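PDB 6OYC: glycosylation Associate Protein 2 from Streptococcus agalactiae serotype V, which probably takes part, within the Gap123 complex, in the glycosylation of adhesins and their export by the accessory Sec system. Local coordinates for residues N44-S49 with L56-S61; T66-G71 with K90-T95; P394-G399 with Y438-I443. One frame throughout, in Å; residues are numbered along the deposited sequence.

Interaction 1 of 3, residues N44-S49 with L56-S61; sequences NNYLTS and LPRKIS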
loop_
_atom_site.group_PDB
_atom_site.type_symbol
_atom_site.label_atom_id
_atom_site.label_comp_id
_atom_site.label_asym_id
_atom_site.label_seq_id
_atom_site.Cartn_x
_atom_site.Cartn_y
_atom_site.Cartn_z
ATOM N N ASN B 44 6.239 32.666 -5.115
ATOM C CA ASN B 44 5.977 32.699 -6.550
ATOM C C ASN B 44 7.121 33.377 -7.310
ATOM O O ASN B 44 7.488 32.943 -8.404
ATOM C CB ASN B 44 4.636 33.393 -6.824
ATOM C CG ASN B 44 3.439 32.448 -6.666
ATOM O OD1 ASN B 44 3.580 31.227 -6.728
ATOM N ND2 ASN B 44 2.265 33.014 -6.452
ATOM N N ASN B 45 7.699 34.441 -6.757
ATOM C CA ASN B 45 8.906 34.985 -7.365
ATOM C C ASN B 45 9.968 33.897 -7.481
ATOM O O ASN B 45 10.500 33.645 -8.571
ATOM C CB ASN B 45 9.426 36.173 -6.553
ATOM C CG ASN B 45 8.672 37.454 -6.853
ATOM O OD1 ASN B 45 7.893 37.517 -7.810
ATOM N ND2 ASN B 45 8.886 38.483 -6.029
ATOM N N TYR B 46 10.242 33.200 -6.369
ATOM C CA TYR B 46 11.234 32.129 -6.393
ATOM C C TYR B 46 10.890 31.070 -7.435
ATOM O O TYR B 46 11.766 30.622 -8.183
ATOM C CB TYR B 46 11.370 31.502 -5.001
ATOM C CG TYR B 46 12.264 30.287 -4.973
ATOM C CD1 TYR B 46 13.635 30.386 -5.256
ATOM C CD2 TYR B 46 11.748 29.036 -4.683
ATOM C CE1 TYR B 46 14.453 29.264 -5.243
ATOM C CE2 TYR B 46 12.564 27.904 -4.659
ATOM C CZ TYR B 46 13.911 28.022 -4.939
ATOM O OH TYR B 46 14.701 26.893 -4.917
ATOM N N LEU B 47 9.620 30.667 -7.520
ATOM C CA LEU B 47 9.250 29.653 -8.508
ATOM C C LEU B 47 9.433 30.169 -9.931
ATOM O O LEU B 47 9.932 29.442 -10.802
ATOM C CB LEU B 47 7.807 29.206 -8.306
ATOM C CG LEU B 47 7.486 28.386 -7.055
ATOM C CD1 LEU B 47 5.972 28.227 -6.935
ATOM C CD2 LEU B 47 8.200 27.013 -7.039
ATOM N N THR B 48 9.012 31.413 -10.189
ATOM C CA THR B 48 9.195 32.006 -11.511
ATOM C C THR B 48 10.673 32.049 -11.879
ATOM O O THR B 48 11.087 31.537 -12.925
ATOM C CB THR B 48 8.591 33.416 -11.550
ATOM O OG1 THR B 48 7.177 33.330 -11.345
ATOM C CG2 THR B 48 8.860 34.086 -12.903
ATOM N N SER B 49 11.481 32.664 -11.016
ATOM C CA SER B 49 12.920 32.703 -11.233
ATOM C C SER B 49 13.469 31.313 -11.544
ATOM O O SER B 49 14.136 31.115 -12.565
ATOM C CB SER B 49 13.602 33.314 -10.013
ATOM O OG SER B 49 15.005 33.206 -10.132
ATOM N N LEU B 56 15.638 23.311 -10.598
ATOM C CA LEU B 56 14.375 22.984 -9.948
ATOM C C LEU B 56 14.284 23.689 -8.598
ATOM O O LEU B 56 15.299 23.857 -7.915
ATOM C CB LEU B 56 14.239 21.478 -9.746
ATOM C CG LEU B 56 14.017 20.633 -10.997
ATOM C CD1 LEU B 56 14.750 19.313 -10.835
ATOM C CD2 LEU B 56 12.535 20.410 -11.270
ATOM N N PRO B 57 13.102 24.143 -8.204
ATOM C CA PRO B 57 12.981 24.836 -6.920
ATOM C C PRO B 57 13.085 23.856 -5.764
ATOM O O PRO B 57 12.636 22.714 -5.856
ATOM C CB PRO B 57 11.586 25.464 -6.988
ATOM C CG PRO B 57 10.830 24.590 -7.935
ATOM C CD PRO B 57 11.822 24.043 -8.920
ATOM N N ARG B 58 13.696 24.309 -4.667
ATOM C CA ARG B 58 13.709 23.501 -3.454
ATOM C C ARG B 58 12.275 23.216 -3.006
ATOM O O ARG B 58 11.390 24.060 -3.134
ATOM C CB ARG B 58 14.500 24.199 -2.348
ATOM C CG ARG B 58 13.892 25.494 -1.869
ATOM C CD ARG B 58 13.069 25.313 -0.578
ATOM N NE ARG B 58 12.365 26.537 -0.188
ATOM C CZ ARG B 58 11.319 27.055 -0.831
ATOM N NH1 ARG B 58 10.821 26.458 -1.901
ATOM N NH2 ARG B 58 10.763 28.170 -0.383
ATOM N N LYS B 59 12.047 21.998 -2.516
ATOM C CA LYS B 59 10.735 21.535 -2.075
ATOM C C LYS B 59 10.483 21.981 -0.640
ATOM O O LYS B 59 11.401 21.992 0.188
ATOM C CB LYS B 59 10.667 20.004 -2.179
ATOM C CG LYS B 59 9.330 19.336 -1.803
ATOM C CD LYS B 59 9.515 17.799 -1.638
ATOM C CE LYS B 59 8.189 17.025 -1.535
ATOM N NZ LYS B 59 7.868 16.216 -2.759
ATOM N N ILE B 60 9.248 22.376 -0.347
ATOM C CA ILE B 60 8.790 22.531 1.031
ATOM C C ILE B 60 7.944 21.308 1.341
ATOM O O ILE B 60 6.892 21.098 0.726
ATOM C CB ILE B 60 8.005 23.831 1.247
ATOM C CG1 ILE B 60 8.831 25.036 0.788
ATOM C CG2 ILE B 60 7.649 23.968 2.729
ATOM C CD1 ILE B 60 8.148 26.376 1.021
ATOM N N SER B 61 8.408 20.490 2.285
ATOM C CA SER B 61 7.859 19.150 2.443
ATOM C C SER B 61 6.658 19.089 3.380
ATOM O O SER B 61 5.928 18.084 3.379
ATOM C CB SER B 61 8.959 18.206 2.942
ATOM O OG SER B 61 9.845 17.896 1.891
#
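The phenol of Y46 reaches from helix 36-52 to the loop leading into strand 62-65 and meets P57 and R58 along one side of its ring. CB points toward the loop, and with CG anti to the backbone N (chi1 174°) the ring continues out to it. Beyond CB the contacts tighten atom by atom. CD2 comes first, 3.9 Å from R58 NH1. Next, CE2 touches both P57 CB, at 3.5 Å, and R58 NH1, at 3.6 Å. CZ then sits 3.7 Å from R58 N, and at the tip OH accepts a 2.8 Å hydrogen bond from that same R58 N. The bond is nearly straight, 169° at the hydrogen, and R58 N lies in the plane of the ring, beyond its edge.

Helix 36-52 is the connecting helix of a beta-alpha-beta crossover from strand 26-31 to strand 62-65 in a five-stranded, Rossmann-like parallel sheet; the contact thus ties this helix to the chain just before it re-enters the sheet. One helical residue on, L47 adds an apolar touch, CD2 to P57 CG at 3.7 Å, the two side chains running roughly perpendicular. R58 has its CG between the backbone N and the carbonyl carbon and bends at chi2, which turns the guanidinium back toward the helix. Y46 CE2 lies over one face of that group and I60 CG1 over the other, 3.5 Å above the plane. NH2 makes a salt bridge with E43, three residues before Y46 on helix 36-52, and a bound glycerol lies close to the R58 side chain.

Interaction 2 of 3, residues T66-G71 with K90-T95; sequences TEQTYG and KDKHAT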
loop_
_atom_site.group_PDB
_atom_site.type_symbol
_atom_site.label_atom_id
_atom_site.label_comp_id
_atom_site.label_asym_id
_atom_site.label_seq_id
_atom_site.Cartn_x
_atom_site.Cartn_y
_atom_site.Cartn_z
ATOM N N THR B 66 -0.063 25.810 13.416
ATOM C CA THR B 66 -0.074 25.672 14.866
ATOM C C THR B 66 -1.218 26.409 15.552
ATOM O O THR B 66 -1.330 26.304 16.775
ATOM C CB THR B 66 1.260 26.136 15.467
ATOM O OG1 THR B 66 1.508 27.500 15.097
ATOM C CG2 THR B 66 2.425 25.241 14.986
ATOM N N GLU B 67 -2.072 27.133 14.820
ATOM C CA GLU B 67 -3.171 27.885 15.421
ATOM C C GLU B 67 -4.515 27.230 15.121
ATOM O O GLU B 67 -4.665 26.452 14.172
ATOM C CB GLU B 67 -3.208 29.336 14.919
ATOM C CG GLU B 67 -1.872 30.031 14.918
ATOM C CD GLU B 67 -1.234 30.028 16.293
ATOM O OE1 GLU B 67 -1.924 30.400 17.271
ATOM O OE2 GLU B 67 -0.045 29.644 16.395
ATOM N N GLN B 68 -5.515 27.562 15.942
ATOM C CA GLN B 68 -6.828 26.965 15.729
ATOM C C GLN B 68 -7.495 27.513 14.474
ATOM O O GLN B 68 -8.073 26.753 13.683
ATOM C CB GLN B 68 -7.725 27.191 16.935
ATOM C CG GLN B 68 -9.148 26.806 16.617
ATOM C CD GLN B 68 -9.926 26.382 17.830
ATOM O OE1 GLN B 68 -10.436 25.264 17.889
ATOM N NE2 GLN B 68 -10.033 27.275 18.805
ATOM N N THR B 69 -7.419 28.823 14.271
ATOM C CA THR B 69 -8.170 29.493 13.224
ATOM C C THR B 69 -7.268 30.452 12.462
ATOM O O THR B 69 -6.484 31.189 13.067
ATOM C CB THR B 69 -9.359 30.256 13.840
ATOM O OG1 THR B 69 -10.146 29.348 14.631
ATOM C CG2 THR B 69 -10.218 30.903 12.742
ATOM N N TYR B 70 -7.374 30.445 11.139
ATOM C CA TYR B 70 -6.664 31.420 10.323
ATOM C C TYR B 70 -7.668 32.294 9.584
ATOM O O TYR B 70 -8.817 31.912 9.377
ATOM C CB TYR B 70 -5.728 30.744 9.314
ATOM C CG TYR B 70 -4.614 29.980 9.987
ATOM C CD1 TYR B 70 -4.872 28.776 10.616
ATOM C CD2 TYR B 70 -3.316 30.474 10.009
ATOM C CE1 TYR B 70 -3.876 28.080 11.246
ATOM C CE2 TYR B 70 -2.309 29.785 10.643
ATOM C CZ TYR B 70 -2.601 28.586 11.259
ATOM O OH TYR B 70 -1.629 27.879 11.894
ATOM N N GLY B 71 -7.212 33.479 9.180
ATOM C CA GLY B 71 -7.980 34.313 8.309
ATOM C C GLY B 71 -8.082 33.730 6.914
ATOM O O GLY B 71 -7.529 32.664 6.613
ATOM N N LYS B 90 -4.336 17.924 16.719
ATOM C CA LYS B 90 -5.447 17.008 16.937
ATOM C C LYS B 90 -6.454 17.606 17.918
ATOM O O LYS B 90 -7.660 17.386 17.782
ATOM C CB LYS B 90 -4.922 15.648 17.422
ATOM C CG LYS B 90 -6.017 14.699 17.914
ATOM C CD LYS B 90 -5.531 13.254 18.096
ATOM C CE LYS B 90 -5.977 12.337 16.941
ATOM N NZ LYS B 90 -7.458 12.099 16.897
ATOM N N ASP B 91 -5.983 18.397 18.881
ATOM C CA ASP B 91 -6.802 18.914 19.971
ATOM C C ASP B 91 -7.540 20.202 19.622
ATOM O O ASP B 91 -8.126 20.817 20.514
ATOM C CB ASP B 91 -5.937 19.133 21.228
ATOM C CG ASP B 91 -4.984 20.343 21.109
ATOM O OD1 ASP B 91 -4.893 20.954 20.021
ATOM O OD2 ASP B 91 -4.310 20.686 22.116
ATOM N N LYS B 92 -7.498 20.647 18.373
ATOM C CA LYS B 92 -8.162 21.873 17.969
ATOM C C LYS B 92 -9.350 21.547 17.077
ATOM O O LYS B 92 -9.299 20.606 16.276
ATOM C CB LYS B 92 -7.191 22.801 17.241
ATOM C CG LYS B 92 -6.118 23.411 18.128
ATOM C CD LYS B 92 -6.724 24.251 19.254
ATOM C CE LYS B 92 -5.649 24.754 20.221
ATOM N NZ LYS B 92 -6.188 25.261 21.519
ATOM N N HIS B 93 -10.428 22.317 17.229
ATOM C CA HIS B 93 -11.618 22.170 16.397
ATOM C C HIS B 93 -11.624 23.252 15.326
ATOM O O HIS B 93 -11.710 24.443 15.641
ATOM C CB HIS B 93 -12.905 22.243 17.209
ATOM C CG HIS B 93 -14.127 21.979 16.382
ATOM N ND1 HIS B 93 -14.521 20.703 16.025
ATOM C CD2 HIS B 93 -15.009 22.824 15.794
ATOM C CE1 HIS B 93 -15.604 20.776 15.270
ATOM N NE2 HIS B 93 -15.922 22.051 15.116
ATOM N N ALA B 94 -11.545 22.833 14.071
ATOM C CA ALA B 94 -11.451 23.755 12.952
ATOM C C ALA B 94 -12.832 24.077 12.394
ATOM O O ALA B 94 -13.700 23.202 12.296
ATOM C CB ALA B 94 -10.576 23.162 11.847
ATOM N N THR B 95 -13.023 25.339 12.010
ATOM C CA THR B 95 -14.255 25.780 11.368
ATOM C C THR B 95 -13.915 26.696 10.193
ATOM O O THR B 95 -12.746 26.976 9.907
ATOM C CB THR B 95 -15.174 26.510 12.352
ATOM O OG1 THR B 95 -14.563 27.748 12.717
ATOM C CG2 THR B 95 -15.409 25.702 13.616
HETATM O O HOH W 1 -10.816 27.143 12.541
#
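With CG anti to the backbone N (chi1 169°) and the chain extended from there, Q68 stretches straight toward the backbone of K92 and H93, while K92 folds at chi2 (-60°) so that its methylenes run across the Q68 side chain at about a right angle. The two loops leave the C-terminal ends of neighbouring strands, 62-65 and 86-89, in the Rossmann-like parallel sheet; the second loop runs directly into helix 96-104. K92 CD rests on Q68 CB at 3.9 Å. Farther out, Q68 OE1 accepts a weak hydrogen bond from H93 N, 3.0 Å long and bent to 133° at the hydrogen. The same OE1 lies 2.7 Å from H93 O, an acceptor facing an acceptor, which leaves the assignment of the two ends of the Q68 amide doubtful.

Water 1 makes a second bridge between the loops: it donates to Q68 O, bonds to T69 OG1 and accepts from T95 N at 2.9 Å, so it joins the first loop to the residue just before the helix. Q68 O is also held by Y88 OH. Y70 N reaches the helix itself through T98 OG1. Within the first loop, the Y70 side chain turns back on E67, and its OH, bonded as well to V11 O, accepts from E67 N at 3.1 Å.

Interaction 3 of 3, residues P394-G399 with Y438-I443; sequences PIFNLG and YFWKSI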
loop_
_atom_site.group_PDB
_atom_site.type_symbol
_atom_site.label_atom_id
_atom_site.label_comp_id
_atom_site.label_asym_id
_atom_site.label_seq_id
_atom_site.Cartn_x
_atom_site.Cartn_y
_atom_site.Cartn_z
ATOM N N PRO B 394 -7.780 -9.939 -18.163
ATOM C CA PRO B 394 -8.432 -10.391 -16.931
ATOM C C PRO B 394 -7.949 -11.763 -16.500
ATOM O O PRO B 394 -7.638 -12.625 -17.324
ATOM C CB PRO B 394 -9.919 -10.427 -17.311
ATOM C CG PRO B 394 -9.910 -10.686 -18.798
ATOM C CD PRO B 394 -8.704 -9.949 -19.318
ATOM N N ILE B 395 -7.876 -11.951 -15.185
ATOM C CA ILE B 395 -7.631 -13.246 -14.574
ATOM C C ILE B 395 -8.749 -13.483 -13.570
ATOM O O ILE B 395 -8.848 -12.757 -12.572
ATOM C CB ILE B 395 -6.262 -13.326 -13.890
ATOM C CG1 ILE B 395 -5.158 -12.882 -14.847
ATOM C CG2 ILE B 395 -6.011 -14.748 -13.405
ATOM C CD1 ILE B 395 -3.808 -12.756 -14.203
ATOM N N PHE B 396 -9.603 -14.475 -13.838
ATOM C CA PHE B 396 -10.716 -14.804 -12.955
ATOM C C PHE B 396 -10.691 -16.235 -12.458
ATOM O O PHE B 396 -11.316 -16.527 -11.431
ATOM C CB PHE B 396 -12.082 -14.596 -13.645
ATOM C CG PHE B 396 -12.307 -13.216 -14.226
ATOM C CD1 PHE B 396 -11.756 -12.086 -13.644
ATOM C CD2 PHE B 396 -13.112 -13.060 -15.355
ATOM C CE1 PHE B 396 -11.984 -10.816 -14.193
ATOM C CE2 PHE B 396 -13.347 -11.804 -15.905
ATOM C CZ PHE B 396 -12.780 -10.679 -15.324
ATOM N N ASN B 397 -10.017 -17.134 -13.159
ATOM C CA ASN B 397 -10.044 -18.554 -12.841
ATOM C C ASN B 397 -8.678 -18.919 -12.268
ATOM O O ASN B 397 -7.787 -19.390 -12.981
ATOM C CB ASN B 397 -10.411 -19.369 -14.080
ATOM C CG ASN B 397 -11.736 -18.925 -14.695
ATOM O OD1 ASN B 397 -12.810 -19.152 -14.126
ATOM N ND2 ASN B 397 -11.664 -18.272 -15.849
ATOM N N LEU B 398 -8.518 -18.683 -10.963
ATOM C CA LEU B 398 -7.210 -18.878 -10.342
ATOM C C LEU B 398 -6.848 -20.357 -10.271
ATOM O O LEU B 398 -5.709 -20.736 -10.573
ATOM C CB LEU B 398 -7.192 -18.238 -8.955
ATOM C CG LEU B 398 -6.752 -16.778 -8.967
ATOM C CD1 LEU B 398 -6.709 -16.208 -7.556
ATOM C CD2 LEU B 398 -5.409 -16.644 -9.664
ATOM N N GLY B 399 -7.806 -21.206 -9.876
ATOM C CA GLY B 399 -7.591 -22.644 -9.927
ATOM C C GLY B 399 -7.170 -23.140 -11.298
ATOM O O GLY B 399 -6.361 -24.067 -11.405
ATOM N N TYR B 438 -14.966 -19.983 -6.346
ATOM C CA TYR B 438 -14.879 -18.908 -5.363
ATOM C C TYR B 438 -15.084 -17.543 -6.005
ATOM O O TYR B 438 -15.784 -16.682 -5.457
ATOM C CB TYR B 438 -13.516 -18.973 -4.682
ATOM C CG TYR B 438 -13.365 -18.093 -3.473
ATOM C CD1 TYR B 438 -13.895 -18.469 -2.247
ATOM C CD2 TYR B 438 -12.663 -16.903 -3.548
ATOM C CE1 TYR B 438 -13.734 -17.678 -1.126
ATOM C CE2 TYR B 438 -12.502 -16.100 -2.431
ATOM C CZ TYR B 438 -13.037 -16.498 -1.225
ATOM O OH TYR B 438 -12.883 -15.712 -0.116
ATOM N N PHE B 439 -14.475 -17.326 -7.168
ATOM C CA PHE B 439 -14.658 -16.058 -7.864
ATOM C C PHE B 439 -16.110 -15.864 -8.310
ATOM O O PHE B 439 -16.717 -14.815 -8.043
ATOM C CB PHE B 439 -13.707 -15.975 -9.061
ATOM C CG PHE B 439 -13.907 -14.740 -9.898
ATOM C CD1 PHE B 439 -13.278 -13.549 -9.559
ATOM C CD2 PHE B 439 -14.742 -14.763 -11.010
ATOM C CE1 PHE B 439 -13.471 -12.411 -10.321
ATOM C CE2 PHE B 439 -14.937 -13.631 -11.773
ATOM C CZ PHE B 439 -14.307 -12.454 -11.432
ATOM N N TRP B 440 -16.689 -16.863 -8.988
ATOM C CA TRP B 440 -18.006 -16.661 -9.597
ATOM C C TRP B 440 -19.130 -16.594 -8.573
ATOM O O TRP B 440 -20.163 -15.987 -8.864
ATOM C CB TRP B 440 -18.279 -17.749 -10.630
ATOM C CG TRP B 440 -17.283 -17.688 -11.685
ATOM C CD1 TRP B 440 -16.230 -18.524 -11.849
ATOM C CD2 TRP B 440 -17.178 -16.692 -12.710
ATOM N NE1 TRP B 440 -15.477 -18.126 -12.928
ATOM C CE2 TRP B 440 -16.041 -17.003 -13.474
ATOM C CE3 TRP B 440 -17.939 -15.578 -13.065
ATOM C CZ2 TRP B 440 -15.647 -16.240 -14.573
ATOM C CZ3 TRP B 440 -17.543 -14.823 -14.159
ATOM C CH2 TRP B 440 -16.411 -15.154 -14.894
ATOM N N LYS B 441 -18.940 -17.169 -7.378
ATOM C CA LYS B 441 -19.968 -17.060 -6.355
ATOM C C LYS B 441 -20.141 -15.609 -5.917
ATOM O O LYS B 441 -21.255 -15.164 -5.629
ATOM C CB LYS B 441 -19.644 -17.964 -5.162
ATOM C CG LYS B 441 -20.170 -17.453 -3.818
ATOM C CD LYS B 441 -19.507 -18.148 -2.633
ATOM C CE LYS B 441 -20.001 -17.579 -1.316
ATOM N NZ LYS B 441 -21.173 -18.330 -0.773
ATOM N N SER B 442 -19.046 -14.859 -5.858
ATOM C CA SER B 442 -19.157 -13.427 -5.601
ATOM C C SER B 442 -19.906 -12.734 -6.732
ATOM O O SER B 442 -20.747 -11.862 -6.497
ATOM C CB SER B 442 -17.756 -12.831 -5.427
ATOM O OG SER B 442 -17.807 -11.442 -5.174
ATOM N N ILE B 443 -19.598 -13.116 -7.970
ATOM C CA ILE B 443 -20.266 -12.548 -9.137
ATOM C C ILE B 443 -21.760 -12.858 -9.098
ATOM O O ILE B 443 -22.596 -11.950 -9.052
ATOM C CB ILE B 443 -19.619 -13.074 -10.429
ATOM C CG1 ILE B 443 -18.152 -12.633 -10.502
ATOM C CG2 ILE B 443 -20.406 -12.617 -11.637
ATOM C CD1 ILE B 443 -17.927 -11.186 -10.141
#
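W440 NE1 donates to N397 OD1 across 3.1 Å in a nearly straight bond, 168° at the hydrogen. The carboxamide oxygen lies at the indole edge, just 3° out of the ring plane, whereas the donor is tilted 25° from the carbonyl plane of N397. This is the domain with the alpha/beta-hydrolase topology: residues 394-399 leave strand 388-392 of its mixed sheet for helix 398-403 and here pack against helix 429-444. N397 holds the N-cap position of helix 398-403, but its side chain is turned to other partners: OD1 takes the indole N-H, and ND2 bonds to D470. That second bond fixes the rotation of the amide. The loop backbone is gripped in turn by D464, whose OD2 accepts from both F396 N and N397 N.

Beside this polar link, F396, F439 and W440 form a buried aromatic cluster. F439 offers a ring face to F396. F396 CB makes a CH-pi contact over that face, 3.7 Å from the centroid. The two phenyl planes are almost parallel but slid apart, with little overlap and centroids 4.7 Å apart; the tightest touch is F396 CD1 to F439 CZ at 3.4 Å. F439 also covers W440, its CD2 lying over the centre of the indole, 3.5 Å above the plane. Helices 372-381 and 467-473 also pack on the cluster: Y375 meets the F439 ring edge-to-face, and L471 touches F396. Y474, just beyond the second helix, sets its ring nearly parallel to W440. The indole and the F396 ring are steeply inclined to each other, and F396 CD2 approaches W440 CH2 to 3.9 Å.

Overall arrangement
Interactions 1 and 2 lie in the same Rossmann-like domain and flank one strand, 62-65: residues 56-61 lead into it and 66-71 leave it. Both are surface contacts, their centres 27 Å apart, and in both a side chain bonds to loop backbone: a tyrosine hydroxyl in the first and, in the second, a glutamine amide whose bond is weak and whose orientation is doubtful, supplemented by water. Interaction 3 lies on the other side of the chain's centre, its own centre about 50 Å from theirs, inside the hydrolase-like domain. There every touching residue is buried, aromatic faces supply most of the packing, and the crossing hydrogen bond joins side chain to side chain.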